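Glycoside hydrolase family 81 (Clostridium thermocellum, PDB 6FOP) hydrolyses beta-1,3-glucans such as laminarin as a family 81 glycoside hydrolase, probably as part of the cellulosome. Local coordinates at residues Gly92-Arg103 with Val115-Ile123; Ala623-Trp634 with Tyr650-Leu661. All coordinates share one frame; numbering follows the deposited sequence.

Contacts 1 and 2 lie at opposite ends of this single-chain enzyme, on opposite sides of its centre, with their own centres 62 Å apart and nearest atoms about 44 Å apart. They do not touch and follow one another in series along the chain. Contact 1 belongs to the beta-sheet part, where a loop crosses from one antiparallel sheet to the edge of another; contact 2 pairs two helices near the end of the helical part. Each carries a magnesium ion held through backbone carbonyls: A102 at contact 1, K631 and W634 at contact 2. The side chain of W634 is also about 5 Å from the bound nickel ion.

Contact 1: residues Gly92-Arg103 with Val115-Ile123. With MG (magnesium ion), chain Y.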
loop_
_atom_site.group_PDB
_atom_site.type_symbol
_atom_site.label_atom_id
_atom_site.label_comp_id
_atom_site.label_asym_id
_atom_site.label_seq_id
_atom_site.Cartn_x
_atom_site.Cartn_y
_atom_site.Cartn_z
ATOM N N GLY A 92 -4.184 -23.832 -21.607
ATOM C CA GLY A 92 -3.466 -23.772 -22.869
ATOM C C GLY A 92 -4.445 -23.750 -24.040
ATOM O O GLY A 92 -5.653 -23.534 -23.866
ATOM N N HIS A 93 -3.917 -24.044 -25.220
ATOM C CA HIS A 93 -4.617 -23.840 -26.476
ATOM C C HIS A 93 -4.423 -25.111 -27.328
ATOM O O HIS A 93 -3.342 -25.738 -27.333
ATOM C CB HIS A 93 -4.046 -22.602 -27.137
ATOM C CG HIS A 93 -4.809 -22.105 -28.319
ATOM N ND1 HIS A 93 -4.783 -22.751 -29.530
ATOM C CD2 HIS A 93 -5.544 -20.990 -28.507
ATOM C CE1 HIS A 93 -5.481 -22.066 -30.416
ATOM N NE2 HIS A 93 -5.961 -20.994 -29.814
ATOM N N SER A 94 -5.474 -25.498 -28.050
ATOM C CA SER A 94 -5.493 -26.782 -28.760
ATOM C C SER A 94 -4.567 -26.843 -29.960
ATOM O O SER A 94 -4.202 -27.925 -30.393
ATOM C CB SER A 94 -6.924 -27.133 -29.172
ATOM O OG SER A 94 -7.467 -26.215 -30.086
ATOM N N SER A 95 -4.261 -25.707 -30.567
ATOM C CA SER A 95 -3.343 -25.685 -31.715
ATOM C C SER A 95 -2.071 -24.850 -31.586
ATOM O O SER A 95 -1.134 -25.060 -32.343
ATOM C CB SER A 95 -4.108 -25.334 -32.997
ATOM O OG SER A 95 -4.763 -24.100 -32.895
ATOM N N VAL A 96 -1.995 -23.970 -30.593
ATOM C CA VAL A 96 -0.821 -23.170 -30.369
ATOM C C VAL A 96 -0.223 -23.724 -29.090
ATOM O O VAL A 96 -0.777 -23.533 -28.024
ATOM C CB VAL A 96 -1.144 -21.667 -30.217
ATOM C CG1 VAL A 96 0.132 -20.884 -29.951
ATOM C CG2 VAL A 96 -1.806 -21.138 -31.485
ATOM N N TYR A 97 0.894 -24.427 -29.194
ATOM C CA TYR A 97 1.540 -25.021 -28.017
ATOM C C TYR A 97 2.602 -24.101 -27.397
ATOM O O TYR A 97 2.969 -24.290 -26.228
ATOM C CB TYR A 97 2.127 -26.396 -28.371
ATOM C CG TYR A 97 1.117 -27.541 -28.352
ATOM C CD1 TYR A 97 -0.152 -27.404 -28.924
ATOM C CD2 TYR A 97 1.444 -28.783 -27.778
ATOM C CE1 TYR A 97 -1.082 -28.446 -28.917
ATOM C CE2 TYR A 97 0.529 -29.833 -27.760
ATOM C CZ TYR A 97 -0.727 -29.660 -28.332
ATOM O OH TYR A 97 -1.651 -30.691 -28.328
ATOM N N THR A 98 3.100 -23.127 -28.166
ATOM C CA THR A 98 4.095 -22.148 -27.695
ATOM C C THR A 98 3.671 -20.729 -28.082
ATOM O O THR A 98 3.613 -20.411 -29.269
ATOM C CB THR A 98 5.489 -22.422 -28.331
ATOM O OG1 THR A 98 5.885 -23.775 -28.070
ATOM C CG2 THR A 98 6.547 -21.484 -27.775
ATOM N N PHE A 99 3.394 -19.883 -27.091
ATOM C CA PHE A 99 3.120 -18.479 -27.321
ATOM C C PHE A 99 4.417 -17.720 -27.091
ATOM O O PHE A 99 5.191 -18.117 -26.230
ATOM C CB PHE A 99 2.069 -17.991 -26.340
ATOM C CG PHE A 99 0.693 -18.529 -26.608
ATOM C CD1 PHE A 99 -0.104 -17.956 -27.579
ATOM C CD2 PHE A 99 0.213 -19.619 -25.897
ATOM C CE1 PHE A 99 -1.369 -18.461 -27.839
ATOM C CE2 PHE A 99 -1.052 -20.131 -26.150
ATOM C CZ PHE A 99 -1.841 -19.546 -27.126
ATOM N N PRO A 100 4.640 -16.621 -27.819
ATOM C CA PRO A 100 5.931 -15.937 -27.739
ATOM C C PRO A 100 6.109 -15.075 -26.489
ATOM O O PRO A 100 7.240 -14.822 -26.093
ATOM C CB PRO A 100 5.928 -15.039 -28.978
ATOM C CG PRO A 100 4.512 -14.791 -29.265
ATOM C CD PRO A 100 3.789 -16.059 -28.884
ATOM N N ASP A 101 5.009 -14.660 -25.865
ATOM C CA ASP A 101 5.057 -13.780 -24.678
ATOM C C ASP A 101 3.664 -13.658 -24.085
ATOM O O ASP A 101 2.709 -14.203 -24.649
ATOM C CB ASP A 101 5.643 -12.401 -25.018
ATOM C CG ASP A 101 4.877 -11.642 -26.105
ATOM O OD1 ASP A 101 3.639 -11.651 -26.126
ATOM O OD2 ASP A 101 5.539 -10.962 -26.916
ATOM N N ALA A 102 3.559 -12.943 -22.960
ATOM C CA ALA A 102 2.283 -12.520 -22.405
ATOM C C ALA A 102 2.394 -11.025 -22.205
ATOM O O ALA A 102 3.368 -10.543 -21.588
ATOM C CB ALA A 102 1.996 -13.218 -21.106
ATOM N N ARG A 103 1.371 -10.301 -22.674
ATOM C CA ARG A 103 1.360 -8.837 -22.652
ATOM C C ARG A 103 0.125 -8.291 -21.955
ATOM O O ARG A 103 -0.983 -8.780 -22.153
ATOM C CB ARG A 103 1.394 -8.273 -24.059
ATOM C CG ARG A 103 2.714 -8.563 -24.769
ATOM C CD ARG A 103 2.724 -8.161 -26.225
ATOM N NE ARG A 103 4.073 -8.351 -26.774
ATOM C CZ ARG A 103 5.008 -7.397 -26.899
ATOM N NH1 ARG A 103 4.791 -6.127 -26.538
ATOM N NH2 ARG A 103 6.195 -7.718 -27.393
ATOM N N VAL A 115 -2.847 -10.779 -22.821
ATOM C CA VAL A 115 -3.023 -11.487 -24.085
ATOM C C VAL A 115 -1.755 -12.265 -24.404
ATOM O O VAL A 115 -0.640 -11.755 -24.269
ATOM C CB VAL A 115 -3.274 -10.488 -25.239
ATOM C CG1 VAL A 115 -3.288 -11.205 -26.599
ATOM C CG2 VAL A 115 -4.578 -9.758 -25.037
ATOM N N MET A 116 -1.956 -13.510 -24.832
ATOM C CA MET A 116 -0.915 -14.340 -25.424
ATOM C C MET A 116 -1.378 -14.627 -26.853
ATOM O O MET A 116 -2.484 -15.101 -27.040
ATOM C CB MET A 116 -0.806 -15.646 -24.628
ATOM C CG MET A 116 -0.755 -15.455 -23.142
ATOM S SD MET A 116 -0.606 -17.026 -22.314
ATOM C CE MET A 116 1.145 -17.153 -22.694
ATOM N N ALA A 117 -0.543 -14.358 -27.852
ATOM C CA ALA A 117 -0.974 -14.518 -29.233
ATOM C C ALA A 117 0.152 -14.953 -30.141
ATOM O O ALA A 117 1.258 -14.429 -30.067
ATOM C CB ALA A 117 -1.556 -13.204 -29.742
ATOM N N SER A 118 -0.164 -15.881 -31.037
ATOM C CA SER A 118 0.695 -16.181 -32.176
ATOM C C SER A 118 -0.125 -15.818 -33.420
ATOM O O SER A 118 -1.260 -15.354 -33.327
ATOM C CB SER A 118 1.010 -17.664 -32.204
ATOM O OG SER A 118 -0.132 -18.350 -32.696
ATOM N N GLY A 119 0.443 -16.047 -34.581
ATOM C CA GLY A 119 -0.280 -15.832 -35.814
ATOM C C GLY A 119 -1.462 -16.764 -36.003
ATOM O O GLY A 119 -2.342 -16.462 -36.802
ATOM N N SER A 120 -1.498 -17.897 -35.295
ATOM C CA SER A 120 -2.575 -18.863 -35.481
ATOM C C SER A 120 -3.525 -19.020 -34.283
ATOM O O SER A 120 -4.373 -19.908 -34.267
ATOM C CB SER A 120 -2.000 -20.217 -35.918
ATOM O OG SER A 120 -1.359 -20.870 -34.849
ATOM N N GLY A 121 -3.415 -18.159 -33.278
ATOM C CA GLY A 121 -4.352 -18.239 -32.157
ATOM C C GLY A 121 -3.953 -17.392 -30.959
ATOM O O GLY A 121 -2.823 -16.922 -30.865
ATOM N N SER A 122 -4.874 -17.241 -30.024
ATOM C CA SER A 122 -4.633 -16.381 -28.851
ATOM C C SER A 122 -5.484 -16.790 -27.674
ATOM O O SER A 122 -6.501 -17.436 -27.825
ATOM C CB SER A 122 -4.916 -14.916 -29.207
ATOM O OG SER A 122 -6.303 -14.671 -29.322
ATOM N N ILE A 123 -5.018 -16.412 -26.481
ATOM C CA ILE A 123 -5.810 -16.476 -25.276
ATOM C C ILE A 123 -5.735 -15.069 -24.639
ATOM O O ILE A 123 -4.638 -14.535 -24.454
ATOM C CB ILE A 123 -5.246 -17.478 -24.246
ATOM C CG1 ILE A 123 -5.049 -18.853 -24.884
ATOM C CG2 ILE A 123 -6.178 -17.574 -23.031
ATOM C CD1 ILE A 123 -4.307 -19.823 -24.006
HETATM MG MG MG Y . 5.049 -10.606 -20.102
HETATM O O HOH W 1 0.712 -11.006 -26.571
HETATM O O HOH W 2 2.068 -13.739 -27.251
#
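F99 lies between M116 and its own loop neighbour V96, the dense centre here. M116 CB stands over one ring face, 4.1 Å from the F99 centroid (CH-pi), and V96 CG1 sits on the opposite face. With CG anti to the carbonyl carbon (chi1 -71°), the F99 ring points at the hairpin and its edge meets the backbone, CE1 being 3.7 Å from G121 O. I123 CD1 closes on F99 CE2 at 3.9 Å. M116 SD lies obliquely to the ring, 5.0 Å from its centroid, a Met-aromatic contact, and the chi3 bend (78°) brings M116 CE to 3.9 Å from F99 CB. Hairpin 111-118/121-128 reverses in a type I beta turn from S118 to G121, S118 OG accepting from S120 N (an ST turn); the loop after strand 89-93 runs past it and joins the sheet as strand 103-107. There R103 and V115 make an antiparallel hydrogen-bonded pair, R103 N to V115 O being 2.9 Å. Buried A102 binds magnesium through O, with the carbonyls of I44, N47 and Y49. Toward solvent, near exposed P100, one water bridges D101 O and A117 N, 2.7 Å from each, accepting from A117 N. The R103 NE-D101 OD2 salt bridge (3.0 Å) meets the carboxylate from above its plane.

Contact 2: residues Ala623-Trp634 with Tyr650-Leu661; sequences ALYDPAAAKNMW and YHWICNLDSLGL. With MG (magnesium ion), chain Z.
Y650 lays its ring on the six-membered ring of W634 in an offset stack, centroids 4.2 Å apart and planes inclined by 25°. On the other face of the tyrosine, C654 SG sits over the centre. Y650 OH hydrogen-bonds to a water that is itself a ligand of the magnesium ion held by K631 O and W634 O, which ties the stack to the metal site. One turn on, I653 presses CG2 against K631 N at 3.5 Å and CB of A630, while its CD1 reaches W634 CD1. Next comes C654, which with Y650, I653 and D657 forms the hole that receives K631 as a knob; fully extended beyond CG, the lysine carries NZ to within 4.0 Å of D657 OD2, a long salt bridge, and both groups also bond to T314. L656 CD1 lies 3.8 Å from both A623 CB and L624 CD2. At D657 the backbone N is 3.5 Å from P627 CB, and beyond G660, L661 drops CD2 onto the carbonyls of A623 and L624. The helix segments run roughly antiparallel at 146°, their axes approaching to 8.5 Å at the closest, with Y619 of helix 615-622 touching I653 and F676 of strand 673-678 packing on L656.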
loop_
_atom_site.group_PDB
_atom_site.type_symbol
_atom_site.label_atom_id
_atom_site.label_comp_id
_atom_site.label_asym_id
_atom_site.label_seq_id
_atom_site.Cartn_x
_atom_site.Cartn_y
_atom_site.Cartn_z
ATOM N N ALA A 623 6.670 4.079 24.465
ATOM C CA ALA A 623 5.944 5.192 25.067
ATOM C C ALA A 623 4.444 5.206 24.731
ATOM O O ALA A 623 3.691 5.893 25.410
ATOM C CB ALA A 623 6.568 6.514 24.655
ATOM N N LEU A 624 4.013 4.414 23.729
ATOM C CA LEU A 624 2.592 4.229 23.451
ATOM C C LEU A 624 1.929 3.192 24.368
ATOM O O LEU A 624 0.708 2.962 24.277
ATOM C CB LEU A 624 2.372 3.894 21.985
ATOM C CG LEU A 624 2.807 4.988 21.015
ATOM C CD1 LEU A 624 2.943 4.456 19.592
ATOM C CD2 LEU A 624 1.842 6.172 21.065
ATOM N N TYR A 625 2.718 2.637 25.298
ATOM C CA TYR A 625 2.199 1.824 26.411
ATOM C C TYR A 625 2.558 2.452 27.779
ATOM O O TYR A 625 1.701 2.608 28.632
ATOM C CB TYR A 625 2.790 0.416 26.305
ATOM C CG TYR A 625 2.546 -0.486 27.478
ATOM C CD1 TYR A 625 1.285 -1.017 27.717
ATOM C CD2 TYR A 625 3.577 -0.809 28.371
ATOM C CE1 TYR A 625 1.055 -1.861 28.791
ATOM C CE2 TYR A 625 3.359 -1.660 29.440
ATOM C CZ TYR A 625 2.099 -2.172 29.654
ATOM O OH TYR A 625 1.893 -2.999 30.735
ATOM N N ASP A 626 3.832 2.779 27.969
ATOM C CA ASP A 626 4.316 3.290 29.268
ATOM C C ASP A 626 5.344 4.398 29.022
ATOM O O ASP A 626 6.549 4.142 28.988
ATOM C CB ASP A 626 4.892 2.163 30.117
ATOM C CG ASP A 626 5.238 2.604 31.524
ATOM O OD1 ASP A 626 5.236 3.836 31.814
ATOM O OD2 ASP A 626 5.550 1.692 32.329
ATOM N N PRO A 627 4.851 5.630 28.815
ATOM C CA PRO A 627 5.787 6.725 28.552
ATOM C C PRO A 627 6.744 7.050 29.703
ATOM O O PRO A 627 7.862 7.485 29.454
ATOM C CB PRO A 627 4.894 7.914 28.213
ATOM C CG PRO A 627 3.492 7.487 28.412
ATOM C CD PRO A 627 3.439 6.032 28.685
ATOM N N ALA A 628 6.304 6.849 30.943
ATOM C CA ALA A 628 7.198 7.104 32.074
ATOM C C ALA A 628 8.399 6.153 32.062
ATOM O O ALA A 628 9.543 6.568 32.261
ATOM C CB ALA A 628 6.449 7.005 33.387
ATOM N N ALA A 629 8.144 4.884 31.758
ATOM C CA ALA A 629 9.232 3.924 31.628
ATOM C C ALA A 629 10.129 4.256 30.425
ATOM O O ALA A 629 11.370 4.191 30.514
ATOM C CB ALA A 629 8.696 2.508 31.537
ATOM N N ALA A 630 9.501 4.632 29.306
ATOM C CA ALA A 630 10.284 4.986 28.111
ATOM C C ALA A 630 11.206 6.182 28.382
ATOM O O ALA A 630 12.366 6.184 27.949
ATOM C CB ALA A 630 9.355 5.276 26.920
ATOM N N LYS A 631 10.681 7.192 29.081
ATOM C CA LYS A 631 11.495 8.335 29.468
ATOM C C LYS A 631 12.669 7.936 30.376
ATOM O O LYS A 631 13.779 8.421 30.214
ATOM C CB LYS A 631 10.624 9.353 30.190
ATOM C CG LYS A 631 11.362 10.640 30.529
ATOM C CD LYS A 631 10.474 11.639 31.255
ATOM C CE LYS A 631 11.260 12.865 31.712
ATOM N NZ LYS A 631 10.381 13.829 32.413
ATOM N N ASN A 632 12.407 7.036 31.305
ATOM C CA ASN A 632 13.440 6.576 32.211
ATOM C C ASN A 632 14.573 5.840 31.473
ATOM O O ASN A 632 15.744 6.040 31.787
ATOM C CB ASN A 632 12.830 5.710 33.305
ATOM C CG ASN A 632 13.609 5.774 34.604
ATOM O OD1 ASN A 632 13.971 6.850 35.080
ATOM N ND2 ASN A 632 13.874 4.628 35.185
ATOM N N MET A 633 14.200 5.003 30.495
ATOM C CA MET A 633 15.177 4.237 29.717
ATOM C C MET A 633 15.919 5.101 28.710
ATOM O O MET A 633 17.064 4.815 28.359
ATOM C CB MET A 633 14.530 3.049 29.013
ATOM C CG MET A 633 13.953 2.025 29.968
ATOM S SD MET A 633 13.332 0.548 29.164
ATOM C CE MET A 633 11.873 1.161 28.328
ATOM N N TRP A 634 15.257 6.135 28.197
ATOM C CA TRP A 634 15.920 7.002 27.269
ATOM C C TRP A 634 17.102 7.697 27.958
ATOM O O TRP A 634 17.058 8.031 29.140
ATOM C CB TRP A 634 14.935 8.047 26.721
ATOM C CG TRP A 634 15.554 8.907 25.645
ATOM C CD1 TRP A 634 15.602 8.639 24.328
ATOM C CD2 TRP A 634 16.252 10.148 25.819
ATOM N NE1 TRP A 634 16.278 9.630 23.643
ATOM C CE2 TRP A 634 16.722 10.550 24.550
ATOM C CE3 TRP A 634 16.602 10.913 26.931
ATOM C CZ2 TRP A 634 17.420 11.739 24.352
ATOM C CZ3 TRP A 634 17.307 12.099 26.721
ATOM C CH2 TRP A 634 17.730 12.476 25.462
ATOM N N TYR A 650 13.010 12.740 22.286
ATOM C CA TYR A 650 12.695 13.069 23.650
ATOM C C TYR A 650 11.437 13.916 23.791
ATOM O O TYR A 650 10.677 13.732 24.736
ATOM C CB TYR A 650 13.884 13.717 24.299
ATOM C CG TYR A 650 13.863 13.650 25.786
ATOM C CD1 TYR A 650 13.721 12.437 26.449
ATOM C CD2 TYR A 650 14.009 14.807 26.547
ATOM C CE1 TYR A 650 13.728 12.379 27.835
ATOM C CE2 TYR A 650 14.049 14.758 27.937
ATOM C CZ TYR A 650 13.883 13.540 28.571
ATOM O OH TYR A 650 13.900 13.435 29.934
ATOM N N HIS A 651 11.166 14.766 22.794
ATOM C CA HIS A 651 9.915 15.544 22.733
ATOM C C HIS A 651 8.701 14.617 22.610
ATOM O O HIS A 651 7.686 14.824 23.275
ATOM C CB HIS A 651 10.031 16.502 21.567
ATOM C CG HIS A 651 8.858 17.399 21.346
ATOM N ND1 HIS A 651 7.832 17.084 20.482
ATOM C CD2 HIS A 651 8.627 18.674 21.748
ATOM C CE1 HIS A 651 7.008 18.103 20.396
ATOM N NE2 HIS A 651 7.473 19.087 21.145
ATOM N N TRP A 652 8.835 13.559 21.789
ATOM C CA TRP A 652 7.760 12.589 21.610
ATOM C C TRP A 652 7.463 11.885 22.933
ATOM O O TRP A 652 6.307 11.859 23.427
ATOM C CB TRP A 652 8.185 11.580 20.555
ATOM C CG TRP A 652 7.277 10.404 20.387
ATOM C CD1 TRP A 652 7.342 9.208 21.039
ATOM C CD2 TRP A 652 6.216 10.275 19.438
ATOM N NE1 TRP A 652 6.374 8.360 20.591
ATOM C CE2 TRP A 652 5.665 8.984 19.606
ATOM C CE3 TRP A 652 5.651 11.133 18.489
ATOM C CZ2 TRP A 652 4.603 8.526 18.838
ATOM C CZ3 TRP A 652 4.605 10.672 17.722
ATOM C CH2 TRP A 652 4.074 9.393 17.920
ATOM N N ILE A 653 8.504 11.313 23.524
ATOM C CA ILE A 653 8.316 10.517 24.727
ATOM C C ILE A 653 7.745 11.367 25.871
ATOM O O ILE A 653 6.796 10.958 26.555
ATOM C CB ILE A 653 9.646 9.873 25.156
ATOM C CG1 ILE A 653 10.085 8.808 24.144
ATOM C CG2 ILE A 653 9.514 9.248 26.533
ATOM C CD1 ILE A 653 11.505 8.323 24.334
ATOM N N CYS A 654 8.315 12.562 26.057
ATOM C CA CYS A 654 7.907 13.414 27.190
ATOM C C CYS A 654 6.521 14.025 26.979
ATOM O O CYS A 654 5.796 14.273 27.944
ATOM C CB CYS A 654 8.921 14.510 27.437
ATOM S SG CYS A 654 10.499 13.898 28.074
ATOM N N ASN A 655 6.123 14.268 25.708
ATOM C CA ASN A 655 4.740 14.671 25.461
ATOM C C ASN A 655 3.758 13.551 25.813
ATOM O O ASN A 655 2.711 13.805 26.421
ATOM C CB ASN A 655 4.531 15.170 24.043
ATOM C CG ASN A 655 4.714 16.678 23.941
ATOM O OD1 ASN A 655 3.937 17.445 24.516
ATOM N ND2 ASN A 655 5.751 17.105 23.234
ATOM N N LEU A 656 4.059 12.304 25.440
ATOM C CA LEU A 656 3.152 11.217 25.830
ATOM C C LEU A 656 3.084 11.038 27.351
ATOM O O LEU A 656 2.041 10.750 27.912
ATOM C CB LEU A 656 3.506 9.902 25.127
ATOM C CG LEU A 656 3.314 9.924 23.604
ATOM C CD1 LEU A 656 3.921 8.682 22.978
ATOM C CD2 LEU A 656 1.860 10.066 23.232
ATOM N N ASP A 657 4.218 11.293 28.010
ATOM C CA ASP A 657 4.304 11.280 29.474
ATOM C C ASP A 657 3.310 12.266 30.126
ATOM O O ASP A 657 2.682 11.943 31.139
ATOM C CB ASP A 657 5.756 11.576 29.891
ATOM C CG ASP A 657 6.014 11.359 31.375
ATOM O OD1 ASP A 657 5.473 10.419 32.011
ATOM O OD2 ASP A 657 6.795 12.143 31.923
ATOM N N SER A 658 3.134 13.433 29.490
ATOM C CA SER A 658 2.242 14.460 29.969
ATOM C C SER A 658 0.791 14.287 29.505
ATOM O O SER A 658 -0.157 14.422 30.299
ATOM C CB SER A 658 2.774 15.800 29.455
ATOM O OG SER A 658 1.929 16.825 29.855
ATOM N N LEU A 659 0.629 14.036 28.211
ATOM C CA LEU A 659 -0.696 13.998 27.556
ATOM C C LEU A 659 -1.452 12.712 27.804
ATOM O O LEU A 659 -2.694 12.709 27.842
ATOM C CB LEU A 659 -0.534 14.168 26.049
ATOM C CG LEU A 659 0.102 15.462 25.509
ATOM C CD1 LEU A 659 0.516 15.277 24.037
ATOM C CD2 LEU A 659 -0.849 16.624 25.580
ATOM N N GLY A 660 -0.727 11.610 27.957
ATOM C CA GLY A 660 -1.327 10.280 27.948
ATOM C C GLY A 660 -1.251 9.616 26.589
ATOM O O GLY A 660 -0.599 10.100 25.676
ATOM N N LEU A 661 -1.887 8.459 26.508
ATOM C CA LEU A 661 -1.876 7.640 25.324
ATOM C C LEU A 661 -2.963 8.080 24.343
ATOM O O LEU A 661 -4.012 8.602 24.750
ATOM C CB LEU A 661 -2.092 6.180 25.725
ATOM C CG LEU A 661 -1.114 5.595 26.762
ATOM C CD1 LEU A 661 -1.365 4.108 26.951
ATOM C CD2 LEU A 661 0.330 5.842 26.317
HETATM MG MG MG Z . 16.022 9.014 30.950
HETATM O O HOH W 3 9.033 12.647 34.529
HETATM O O HOH W 4 15.717 11.338 30.561
#